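Local coordinates for putative S41 protease (Bacteroides fragilis NCTC 9343, PDB 3K50), which is of unknown function but probably hydrolyses peptide bonds, as do the serine peptidases of family S41, at residues I17-V22 with E46-K51; A199-T202 with A207-D210; R214-F219 with C246-P251; L262-K267 with A331-V336. All blocks are in the same frame, centred on the assembly; numbering follows the deposited sequence.

Following the chain from its N terminus, contact 1 comes first and brings helix 18-26 against helix 45-52, with 23 residues between its segments. Contact 2 closes a far shorter turn of four intervening residues at the start of helix 207-221. That helix runs on into contact 3, where it meets helix 239-249. Contact 4 spans 63 residues and connects strand 258-263 and the residues after it with strand 330-336. The four loops follow in series; none nests in or crosses another. Space reorders them: contacts 1 and 4 touch, with Trp18 CZ2 3.3 Å from Val336 O, whereas the centres of contacts 1 and 3 are about 41 Å apart, on opposite sides of the chain's centre.

Contact 1 of 4, residues I17-V22 with E46-K51; sequences IWIDSV and EAFLKK
Asp20 OD1 has two neighbours of different character: the NE of Arg24, one turn further along the same helix, which holds it in a salt bridge, and the Phe48 ring, whose CZ approaches to 3.7 Å from OD1. The oxygen meets that ring at its edge and in plane, with the carboxylate turned 86° to the ring. It therefore faces the rim hydrogens, which would probably favour a carboxylate oxygen electrostatically. Asp20 CB is equally near, 3.7 Å from Phe48 CZ, but approaches obliquely.

Ile19 works on the ring's face. Its CG2 is 3.5 Å from Phe48 CD2 and 3.8 Å from the ring centroid, only 20° off the normal, a CH-pi contact displaced toward the rim. CG1 and CD1 of Ile19 both come to 3.9 Å from Phe48 CD2, so the whole branched end lies along one side of the ring. Phe48 CB already points at the other helix, and with CG anti to the backbone N (chi1 177°) the ring extends to it.

This pair of short helices belongs to the S41 N-terminal region. Ile19 and Leu49 both pack onto Ile63 of strand 62-65 and Leu344 of strand 342-352, seating the two helices on the antiparallel sheet, while Trp18 meets Phe335 of strand 330-336.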
loop_
_atom_site.group_PDB
_atom_site.type_symbol
_atom_site.label_atom_id
_atom_site.label_comp_id
_atom_site.label_asym_id
_atom_site.label_seq_id
_atom_site.Cartn_x
_atom_site.Cartn_y
_atom_site.Cartn_z
ATOM N N ILE A 17 12.412 11.238 29.022
ATOM C CA ILE A 17 11.315 10.516 28.353
ATOM C C ILE A 17 11.813 10.055 26.978
ATOM O O ILE A 17 12.269 10.870 26.188
ATOM C CB ILE A 17 10.051 11.396 28.188
ATOM C CG1 ILE A 17 9.451 11.717 29.580
ATOM C CG2 ILE A 17 9.035 10.711 27.270
ATOM C CD1 ILE A 17 8.279 12.708 29.583
ATOM N N TRP A 18 11.721 8.754 26.710
ATOM C CA TRP A 18 12.282 8.175 25.500
ATOM C C TRP A 18 11.880 8.831 24.165
ATOM O O TRP A 18 12.732 9.101 23.297
ATOM C CB TRP A 18 11.883 6.699 25.446
ATOM C CG TRP A 18 12.448 5.927 24.280
ATOM C CD1 TRP A 18 13.691 5.394 24.193
ATOM C CD2 TRP A 18 11.771 5.572 23.047
ATOM N NE1 TRP A 18 13.852 4.749 22.973
ATOM C CE2 TRP A 18 12.681 4.835 22.266
ATOM C CE3 TRP A 18 10.504 5.834 22.526
ATOM C CZ2 TRP A 18 12.355 4.333 21.023
ATOM C CZ3 TRP A 18 10.177 5.311 21.287
ATOM C CH2 TRP A 18 11.102 4.584 20.547
ATOM N N ILE A 19 10.578 9.040 23.984
ATOM C CA ILE A 19 10.048 9.518 22.712
ATOM C C ILE A 19 10.625 10.912 22.408
ATOM O O ILE A 19 10.994 11.193 21.298
ATOM C CB ILE A 19 8.482 9.410 22.654
ATOM C CG1 ILE A 19 7.980 9.740 21.257
ATOM C CG2 ILE A 19 7.849 10.325 23.687
ATOM C CD1 ILE A 19 6.555 9.361 21.005
ATOM N N ASP A 20 10.792 11.737 23.432
ATOM C CA ASP A 20 11.374 13.064 23.244
ATOM C C ASP A 20 12.846 12.956 22.854
ATOM O O ASP A 20 13.308 13.619 21.944
ATOM C CB ASP A 20 11.314 13.880 24.533
ATOM C CG ASP A 20 11.919 15.272 24.365
ATOM O OD1 ASP A 20 11.271 16.127 23.752
ATOM O OD2 ASP A 20 13.034 15.513 24.864
ATOM N N SER A 21 13.533 11.986 23.444
ATOM C CA SER A 21 14.947 11.772 23.187
ATOM C C SER A 21 15.203 11.147 21.829
ATOM O O SER A 21 15.964 11.715 21.080
ATOM C CB SER A 21 15.586 10.956 24.311
ATOM O OG SER A 21 14.906 9.738 24.481
ATOM N N VAL A 22 14.576 10.012 21.502
ATOM C CA VAL A 22 14.735 9.414 20.201
ATOM C C VAL A 22 14.415 10.452 19.103
ATOM O O VAL A 22 15.097 10.479 18.094
ATOM C CB VAL A 22 13.906 8.123 20.061
ATOM C CG1 VAL A 22 12.429 8.419 20.237
ATOM C CG2 VAL A 22 14.185 7.462 18.697
ATOM N N GLU A 46 0.972 8.722 21.259
ATOM C CA GLU A 46 0.202 9.358 20.190
ATOM C C GLU A 46 0.021 10.835 20.437
ATOM O O GLU A 46 0.216 11.650 19.534
ATOM C CB GLU A 46 -1.185 8.735 20.023
ATOM C CG GLU A 46 -1.215 7.313 19.451
ATOM C CD GLU A 46 -0.907 6.182 20.469
ATOM O OE1 GLU A 46 -0.421 6.477 21.591
ATOM O OE2 GLU A 46 -1.157 4.994 20.123
ATOM N N ALA A 47 -0.290 11.202 21.673
ATOM C CA ALA A 47 -0.567 12.598 22.005
ATOM C C ALA A 47 0.725 13.388 22.065
ATOM O O ALA A 47 0.756 14.548 21.643
ATOM C CB ALA A 47 -1.348 12.715 23.344
ATOM N N PHE A 48 1.779 12.776 22.604
ATOM C CA PHE A 48 3.047 13.433 22.635
ATOM C C PHE A 48 3.434 13.748 21.192
ATOM O O PHE A 48 3.816 14.911 20.873
ATOM C CB PHE A 48 4.159 12.558 23.263
ATOM C CG PHE A 48 5.488 13.209 23.232
ATOM C CD1 PHE A 48 5.903 14.010 24.283
ATOM C CD2 PHE A 48 6.307 13.102 22.126
ATOM C CE1 PHE A 48 7.156 14.670 24.244
ATOM C CE2 PHE A 48 7.541 13.788 22.071
ATOM C CZ PHE A 48 7.963 14.563 23.131
ATOM N N LEU A 49 3.347 12.724 20.335
ATOM C CA LEU A 49 3.775 12.843 18.929
ATOM C C LEU A 49 3.076 13.972 18.187
ATOM O O LEU A 49 3.710 14.740 17.464
ATOM C CB LEU A 49 3.570 11.544 18.169
ATOM C CG LEU A 49 4.150 11.499 16.748
ATOM C CD1 LEU A 49 5.656 11.696 16.761
ATOM C CD2 LEU A 49 3.803 10.202 16.084
ATOM N N LYS A 50 1.768 14.063 18.353
ATOM C CA LYS A 50 0.975 15.024 17.624
ATOM C C LYS A 50 1.420 16.444 17.983
ATOM O O LYS A 50 1.385 17.310 17.146
ATOM C CB LYS A 50 -0.520 14.782 17.920
ATOM C CG LYS A 50 -1.529 15.653 17.154
ATOM C CD LYS A 50 -2.994 15.486 17.671
ATOM N N LYS A 51 1.840 16.652 19.234
ATOM C CA LYS A 51 2.302 17.946 19.727
ATOM C C LYS A 51 3.768 18.216 19.420
ATOM O O LYS A 51 4.163 19.379 19.330
ATOM C CB LYS A 51 2.131 18.091 21.281
ATOM C CG LYS A 51 0.703 18.354 21.847
#

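Contact 2 of 4, residues A199-T202 with A207-D210; sequences AGPT and AYND
The backbone of Ala199-Thr202 runs past the first turn of helix 207-221, with the CA of Gly200 4.7 Å from the CA of Ala207 and the CA of Ala199 5.0 Å from the CA of Asn209. This is the entry to the helix of a beta-alpha-beta crossover, since helix 207-221 joins the adjacent parallel strands 187-194 and 226-230. A loop carbonyl serves the helix start: Ala199 O accepts from Asn209 N at 3.0 Å with an N-H...O angle of 155°, and more weakly from Tyr208 N, whose hydrogen points off line. These are first-turn N-H groups, which have no acceptor from a preceding turn of helix, and Ser205 OG bonds to another, Ala207 N.

Tyr208 lies against the loop, its CG anti to its own carbonyl carbon (chi1 -56°). One ring face carries both Gly200 CA, 3.8 Å from the Tyr208 centroid, and Pro201 CD, 3.9 Å from that centroid and 21° off the normal. Pro201 CB reaches beyond the ring to Tyr208 OH at 3.5 Å, while Pro201 CD also meets Ala207 CB at 3.8 Å. On Asn209, the ND2 that donates to Gln206 OE1 also stands 3.5 Å from Ala199 CB.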
loop_
_atom_site.group_PDB
_atom_site.type_symbol
_atom_site.label_atom_id
_atom_site.label_comp_id
_atom_site.label_asym_id
_atom_site.label_seq_id
_atom_site.Cartn_x
_atom_site.Cartn_y
_atom_site.Cartn_z
ATOM N N ALA A 199 10.350 -7.193 2.848
ATOM C CA ALA A 199 11.323 -8.108 2.327
ATOM C C ALA A 199 11.015 -9.544 2.677
ATOM O O ALA A 199 11.251 -10.410 1.862
ATOM C CB ALA A 199 12.759 -7.686 2.789
ATOM N N GLY A 200 10.446 -9.786 3.865
ATOM C CA GLY A 200 10.117 -11.128 4.319
ATOM C C GLY A 200 9.282 -11.090 5.606
ATOM O O GLY A 200 9.039 -9.989 6.159
ATOM N N PRO A 201 8.796 -12.278 6.061
ATOM C CA PRO A 201 7.948 -12.350 7.265
ATOM C C PRO A 201 8.693 -12.007 8.563
ATOM O O PRO A 201 8.098 -11.414 9.433
ATOM C CB PRO A 201 7.430 -13.799 7.274
ATOM C CG PRO A 201 8.418 -14.576 6.445
ATOM C CD PRO A 201 8.947 -13.595 5.407
ATOM N N THR A 202 9.980 -12.333 8.661
ATOM C CA THR A 202 10.775 -12.044 9.847
ATOM C C THR A 202 11.811 -10.952 9.554
ATOM O O THR A 202 12.072 -10.629 8.393
ATOM C CB THR A 202 11.462 -13.309 10.380
ATOM O OG1 THR A 202 12.428 -13.758 9.428
ATOM C CG2 THR A 202 10.433 -14.435 10.670
ATOM N N ALA A 207 12.482 -13.655 2.017
ATOM C CA ALA A 207 11.478 -14.508 1.403
ATOM C C ALA A 207 10.563 -13.775 0.401
ATOM O O ALA A 207 10.335 -14.298 -0.689
ATOM C CB ALA A 207 10.640 -15.236 2.482
ATOM N N TYR A 208 10.081 -12.584 0.726
ATOM C CA TYR A 208 9.134 -11.916 -0.205
ATOM C C TYR A 208 9.861 -11.272 -1.349
ATOM O O TYR A 208 9.328 -11.207 -2.436
ATOM C CB TYR A 208 8.290 -10.875 0.472
ATOM C CG TYR A 208 7.498 -11.373 1.672
ATOM C CD1 TYR A 208 6.982 -12.665 1.714
ATOM C CD2 TYR A 208 7.175 -10.497 2.736
ATOM C CE1 TYR A 208 6.227 -13.097 2.803
ATOM C CE2 TYR A 208 6.396 -10.915 3.828
ATOM C CZ TYR A 208 5.915 -12.204 3.851
ATOM O OH TYR A 208 5.151 -12.643 4.926
ATOM N N ASN A 209 11.058 -10.758 -1.091
ATOM C CA ASN A 209 11.859 -10.256 -2.182
ATOM C C ASN A 209 12.186 -11.385 -3.172
ATOM O O ASN A 209 12.213 -11.144 -4.378
ATOM C CB ASN A 209 13.136 -9.643 -1.698
ATOM C CG ASN A 209 12.953 -8.308 -1.148
ATOM O OD1 ASN A 209 11.908 -7.672 -1.335
ATOM N ND2 ASN A 209 14.002 -7.817 -0.467
ATOM N N ASP A 210 12.390 -12.611 -2.681
ATOM C CA ASP A 210 12.613 -13.752 -3.587
ATOM C C ASP A 210 11.329 -14.125 -4.356
ATOM O O ASP A 210 11.408 -14.571 -5.486
ATOM C CB ASP A 210 13.304 -14.946 -2.873
ATOM C CG ASP A 210 14.799 -14.656 -2.597
ATOM O OD1 ASP A 210 15.367 -13.825 -3.329
ATOM O OD2 ASP A 210 15.416 -15.222 -1.668
#

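Contact 3 of 4, residues R214-F219 with C246-P251; sequences RAFRDF and CTMLAP
Two torsions set selenomethionine Met248 against Phe216: chi1 of -69° places CG anti to the carbonyl carbon, and the bend at chi3 (-60°) folds the terminal methyl back over the ring. Met248 CE thus comes to 4.2 Å from the centroid of the Phe216 ring, 27° off its normal, as a CH-pi contact over the face. The selenium stands further off and obliquely, 4.8 Å from SE to the Phe216 centroid, making a Met-aromatic contact that belongs to the same approach. Nearer the backbone, Met248 CB touches Phe216 CD2 at 3.6 Å, so the side chain lies along one side of the ring from CB to CE.

Leu249 takes the rim instead. Its CD2 lies in the ring plane, 3.8 Å from Phe216 CZ, and the two side chains cross at about a right angle. The opposite face from Met248 CE is met by Phe219 CD2, one helical turn along, so Phe216 is approached on both faces and at an edge.

No hydrogen bond spans the two segments; buried apolar surface carries the contact. It packs helix 207-221 against the C-terminal end of helix 239-249 within the ClpP/crotonase-like core. Phe216 and Leu249 both reach Phe227 of strand 226-230, Phe219 meets Phe179 and Ile181 of strand 176-184, and Cys246 turns to Val308 and Leu312 of helix 304-312.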
loop_
_atom_site.group_PDB
_atom_site.type_symbol
_atom_site.label_atom_id
_atom_site.label_comp_id
_atom_site.label_asym_id
_atom_site.label_seq_id
_atom_site.Cartn_x
_atom_site.Cartn_y
_atom_site.Cartn_z
ATOM N N ARG A 214 11.046 -14.000 -8.366
ATOM C CA ARG A 214 10.521 -15.145 -9.094
ATOM C C ARG A 214 9.509 -14.712 -10.134
ATOM O O ARG A 214 9.489 -15.277 -11.209
ATOM C CB ARG A 214 9.913 -16.147 -8.118
ATOM C CG ARG A 214 9.470 -17.465 -8.778
ATOM C CD ARG A 214 9.471 -18.667 -7.832
ATOM N NE ARG A 214 8.854 -18.386 -6.535
ATOM C CZ ARG A 214 9.496 -18.077 -5.397
ATOM N NH1 ARG A 214 10.836 -17.998 -5.288
ATOM N NH2 ARG A 214 8.768 -17.844 -4.326
ATOM N N ALA A 215 8.658 -13.752 -9.772
ATOM C CA ALA A 215 7.678 -13.155 -10.646
ATOM C C ALA A 215 8.401 -12.494 -11.851
ATOM O O ALA A 215 8.013 -12.687 -13.013
ATOM C CB ALA A 215 6.860 -12.078 -9.845
ATOM N N PHE A 216 9.467 -11.731 -11.570
ATOM C CA PHE A 216 10.195 -11.053 -12.664
ATOM C C PHE A 216 10.908 -12.076 -13.610
ATOM O O PHE A 216 10.918 -11.910 -14.829
ATOM C CB PHE A 216 11.105 -9.967 -12.107
ATOM C CG PHE A 216 10.423 -8.652 -11.924
ATOM C CD1 PHE A 216 9.511 -8.450 -10.899
ATOM C CD2 PHE A 216 10.631 -7.632 -12.811
ATOM C CE1 PHE A 216 8.831 -7.261 -10.798
ATOM C CE2 PHE A 216 10.016 -6.414 -12.673
ATOM C CZ PHE A 216 9.103 -6.224 -11.672
ATOM N N ARG A 217 11.457 -13.151 -13.058
ATOM C CA ARG A 217 12.002 -14.191 -13.876
ATOM C C ARG A 217 10.905 -14.746 -14.830
ATOM O O ARG A 217 11.167 -14.948 -16.007
ATOM C CB ARG A 217 12.533 -15.314 -12.992
ATOM C CG ARG A 217 13.261 -16.459 -13.769
ATOM C CD ARG A 217 13.341 -17.734 -12.915
ATOM N NE ARG A 217 11.998 -18.139 -12.494
ATOM C CZ ARG A 217 11.696 -19.218 -11.777
ATOM N NH1 ARG A 217 12.643 -20.074 -11.402
ATOM N NH2 ARG A 217 10.417 -19.449 -11.467
ATOM N N ASP A 218 9.702 -14.990 -14.311
ATOM C CA ASP A 218 8.564 -15.488 -15.101
ATOM C C ASP A 218 8.158 -14.446 -16.150
ATOM O O ASP A 218 7.879 -14.793 -17.301
ATOM C CB ASP A 218 7.369 -15.841 -14.203
ATOM C CG ASP A 218 7.605 -17.091 -13.331
ATOM O OD1 ASP A 218 8.629 -17.816 -13.536
ATOM O OD2 ASP A 218 6.753 -17.333 -12.442
ATOM N N PHE A 219 8.206 -13.166 -15.780
ATOM C CA PHE A 219 7.915 -12.130 -16.759
ATOM C C PHE A 219 8.903 -12.139 -17.913
ATOM O O PHE A 219 8.487 -12.013 -19.044
ATOM C CB PHE A 219 7.888 -10.749 -16.150
ATOM C CG PHE A 219 6.694 -10.496 -15.253
ATOM C CD1 PHE A 219 5.413 -10.908 -15.617
ATOM C CD2 PHE A 219 6.849 -9.805 -14.086
ATOM C CE1 PHE A 219 4.338 -10.650 -14.805
ATOM C CE2 PHE A 219 5.755 -9.542 -13.252
ATOM C CZ PHE A 219 4.519 -9.981 -13.604
ATOM N N CYS A 246 12.590 -1.237 -8.648
ATOM C CA CYS A 246 13.039 -0.328 -9.687
ATOM C C CYS A 246 14.108 -0.878 -10.558
ATOM O O CYS A 246 14.093 -0.659 -11.764
ATOM C CB CYS A 246 13.591 0.941 -9.058
ATOM S SG CYS A 246 12.287 1.985 -8.295
ATOM N N THR A 247 15.069 -1.581 -9.940
ATOM C CA THR A 247 16.205 -2.111 -10.660
ATOM C C THR A 247 15.692 -3.099 -11.719
ATOM O O THR A 247 16.198 -3.162 -12.829
ATOM C CB THR A 247 17.241 -2.704 -9.640
ATOM O OG1 THR A 247 17.878 -1.616 -8.905
ATOM C CG2 THR A 247 18.328 -3.599 -10.334
HETATM N N MSE A 248 14.641 -3.839 -11.378
HETATM C CA MSE A 248 14.147 -4.873 -12.270
HETATM C C MSE A 248 13.187 -4.352 -13.365
HETATM O O MSE A 248 13.013 -5.020 -14.392
HETATM C CB MSE A 248 13.550 -6.028 -11.458
HETATM C CG MSE A 248 14.573 -6.863 -10.669
HETATM SE SE MSE A 248 14.035 -8.550 -9.930
HETATM C CE MSE A 248 12.672 -7.911 -8.830
ATOM N N LEU A 249 12.604 -3.171 -13.190
ATOM C CA LEU A 249 11.700 -2.594 -14.209
ATOM C C LEU A 249 12.446 -1.742 -15.216
ATOM O O LEU A 249 12.059 -1.681 -16.364
ATOM C CB LEU A 249 10.628 -1.707 -13.555
ATOM C CG LEU A 249 9.580 -2.346 -12.668
ATOM C CD1 LEU A 249 8.831 -1.373 -11.733
ATOM C CD2 LEU A 249 8.562 -3.072 -13.655
ATOM N N ALA A 250 13.577 -1.173 -14.803
ATOM C CA ALA A 250 14.210 -0.121 -15.558
ATOM C C ALA A 250 14.793 -0.526 -16.908
ATOM O O ALA A 250 15.090 -1.715 -17.139
ATOM C CB ALA A 250 15.307 0.491 -14.726
ATOM N N PRO A 251 15.000 0.460 -17.787
ATOM C CA PRO A 251 15.738 0.119 -18.997
ATOM C C PRO A 251 17.118 -0.379 -18.600
ATOM O O PRO A 251 17.781 0.200 -17.701
ATOM C CB PRO A 251 15.890 1.466 -19.714
ATOM C CG PRO A 251 14.813 2.353 -19.151
ATOM C CD PRO A 251 14.587 1.889 -17.754
#

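Contact 4 of 4, residues L262-K267 with A331-V336; sequences LRYSDK and ATKPFV
Lys333 NZ donates to Tyr264 OH over 3.2 Å, the one polar bond between the two segments. The two side chains cross at about a right angle, and only NZ comes close to the hydroxyl, CD and CE of Lys333 being no nearer than 4.2 Å to Tyr264 OH. Lys333 was modelled in two conformers and its chi1 of -129° is far from a staggered value; the bond is accordingly doubtful as a permanent link and describes one of its states. The tyrosine is more definite: a staggered chi1 of -69°, unlike the lysine's, goes with a ring laid on Val348 and Cys349 of strand 342-352, while its backbone N bonds to Asn272 OD1.

The sheet explains this reach. Strands 258-263 and 330-336 each pair antiparallel with strand 342-352, Arg263 by backbone bonds with Asn350 and Lys333 with Leu346, so the two side chains meet across their shared neighbour, at the protein surface.

Just past Tyr264 lies an ST turn, in which Ser265 OG accepts from Lys267 N at 3.1 Å. Before it, Arg263 NH1 reaches Leu262 O at 3.1 Å, 65° above the carbonyl plane and so not along a lone pair, while its NH2 forms a salt bridge with Asp274 of strand 273-276.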
loop_
_atom_site.group_PDB
_atom_site.type_symbol
_atom_site.label_atom_id
_atom_site.label_comp_id
_atom_site.label_asym_id
_atom_site.label_seq_id
_atom_site.Cartn_x
_atom_site.Cartn_y
_atom_site.Cartn_z
ATOM N N LEU A 262 19.198 9.426 -0.258
ATOM C CA LEU A 262 18.674 9.506 1.096
ATOM C C LEU A 262 19.505 10.522 1.879
ATOM O O LEU A 262 20.703 10.301 2.095
ATOM C CB LEU A 262 18.730 8.140 1.793
ATOM C CG LEU A 262 17.691 7.050 1.347
ATOM C CD1 LEU A 262 17.622 6.816 -0.104
ATOM C CD2 LEU A 262 17.947 5.748 2.027
ATOM N N ARG A 263 18.859 11.608 2.298
ATOM C CA ARG A 263 19.487 12.678 3.051
ATOM C C ARG A 263 18.813 12.938 4.415
ATOM O O ARG A 263 17.645 13.344 4.506
ATOM C CB ARG A 263 19.528 13.900 2.170
ATOM C CG ARG A 263 20.285 13.672 0.859
ATOM C CD ARG A 263 21.742 13.427 1.146
ATOM N NE ARG A 263 22.610 13.365 -0.039
ATOM C CZ ARG A 263 22.975 12.245 -0.658
ATOM N NH1 ARG A 263 22.548 11.060 -0.245
ATOM N NH2 ARG A 263 23.783 12.332 -1.679
ATOM N N TYR A 264 19.577 12.636 5.458
ATOM C CA TYR A 264 19.165 12.763 6.856
ATOM C C TYR A 264 19.444 14.188 7.378
ATOM O O TYR A 264 19.899 15.043 6.622
ATOM C CB TYR A 264 19.901 11.703 7.676
ATOM C CG TYR A 264 19.426 10.295 7.371
ATOM C CD1 TYR A 264 19.818 9.641 6.209
ATOM C CD2 TYR A 264 18.649 9.599 8.271
ATOM C CE1 TYR A 264 19.408 8.352 5.914
ATOM C CE2 TYR A 264 18.221 8.284 7.969
ATOM C CZ TYR A 264 18.608 7.686 6.792
ATOM O OH TYR A 264 18.196 6.404 6.495
ATOM N N SER A 265 19.217 14.434 8.668
ATOM C CA SER A 265 19.418 15.771 9.268
ATOM C C SER A 265 20.910 16.001 9.458
ATOM O O SER A 265 21.688 15.081 9.274
ATOM C CB SER A 265 18.766 15.854 10.639
ATOM O OG SER A 265 19.568 15.128 11.619
ATOM N N ASP A 266 21.303 17.203 9.864
ATOM C CA ASP A 266 22.724 17.492 10.111
ATOM C C ASP A 266 23.343 16.713 11.269
ATOM O O ASP A 266 24.523 16.761 11.429
ATOM C CB ASP A 266 23.015 18.985 10.210
ATOM C CG ASP A 266 22.212 19.726 11.294
ATOM O OD1 ASP A 266 21.718 19.123 12.256
ATOM O OD2 ASP A 266 22.109 20.969 11.144
ATOM N N LYS A 267 22.559 15.994 12.053
ATOM C CA LYS A 267 23.073 15.154 13.103
ATOM C C LYS A 267 23.273 13.721 12.624
ATOM O O LYS A 267 23.796 12.923 13.385
ATOM C CB LYS A 267 22.076 15.044 14.287
ATOM C CG LYS A 267 21.987 16.241 15.246
ATOM C CD LYS A 267 20.809 16.046 16.162
ATOM C CE LYS A 267 20.924 16.873 17.421
ATOM N NZ LYS A 267 19.686 16.795 18.221
ATOM N N ALA A 331 10.900 9.625 4.223
ATOM C CA ALA A 331 10.861 8.244 4.666
ATOM C C ALA A 331 10.881 8.161 6.169
ATOM O O ALA A 331 11.564 8.968 6.832
ATOM C CB ALA A 331 12.070 7.470 4.082
ATOM N N THR A 332 10.183 7.156 6.692
ATOM C CA THR A 332 10.193 6.854 8.101
ATOM C C THR A 332 11.044 5.611 8.388
ATOM O O THR A 332 11.312 4.791 7.478
ATOM C CB THR A 332 8.781 6.578 8.620
ATOM O OG1 THR A 332 8.241 5.432 7.949
ATOM C CG2 THR A 332 7.824 7.858 8.416
ATOM N N LYS A 333 11.522 5.509 9.619
ATOM C CA LYS A 333 12.171 4.284 10.098
ATOM C C LYS A 333 11.521 3.951 11.455
ATOM O O LYS A 333 11.063 4.842 12.161
ATOM C CB LYS A 333 13.686 4.447 10.207
ATOM C CG LYS A 333 14.472 3.343 9.498
ATOM C CD LYS A 333 15.468 3.963 8.488
ATOM C CE LYS A 333 15.971 2.979 7.423
ATOM N NZ LYS A 333 16.413 3.718 6.186
ATOM N N PRO A 334 11.387 2.660 11.775
ATOM C CA PRO A 334 10.856 2.254 13.078
ATOM C C PRO A 334 11.856 2.299 14.246
ATOM O O PRO A 334 13.022 1.921 14.084
ATOM C CB PRO A 334 10.449 0.811 12.856
ATOM C CG PRO A 334 11.311 0.335 11.746
ATOM C CD PRO A 334 11.619 1.502 10.880
ATOM N N PHE A 335 11.386 2.788 15.398
ATOM C CA PHE A 335 12.148 2.795 16.625
ATOM C C PHE A 335 11.203 2.158 17.650
ATOM O O PHE A 335 10.072 2.605 17.802
ATOM C CB PHE A 335 12.559 4.216 17.020
ATOM C CG PHE A 335 13.490 4.868 16.044
ATOM C CD1 PHE A 335 13.004 5.557 14.956
ATOM C CD2 PHE A 335 14.868 4.756 16.209
ATOM C CE1 PHE A 335 13.894 6.168 14.039
ATOM C CE2 PHE A 335 15.745 5.315 15.290
ATOM C CZ PHE A 335 15.240 5.993 14.178
ATOM N N VAL A 336 11.649 1.098 18.303
ATOM C CA VAL A 336 10.837 0.372 19.300
ATOM C C VAL A 336 11.129 0.877 20.684
ATOM O O VAL A 336 12.307 1.017 21.043
ATOM C CB VAL A 336 11.117 -1.142 19.246
ATOM C CG1 VAL A 336 10.101 -1.909 20.070
ATOM C CG2 VAL A 336 11.044 -1.632 17.814
#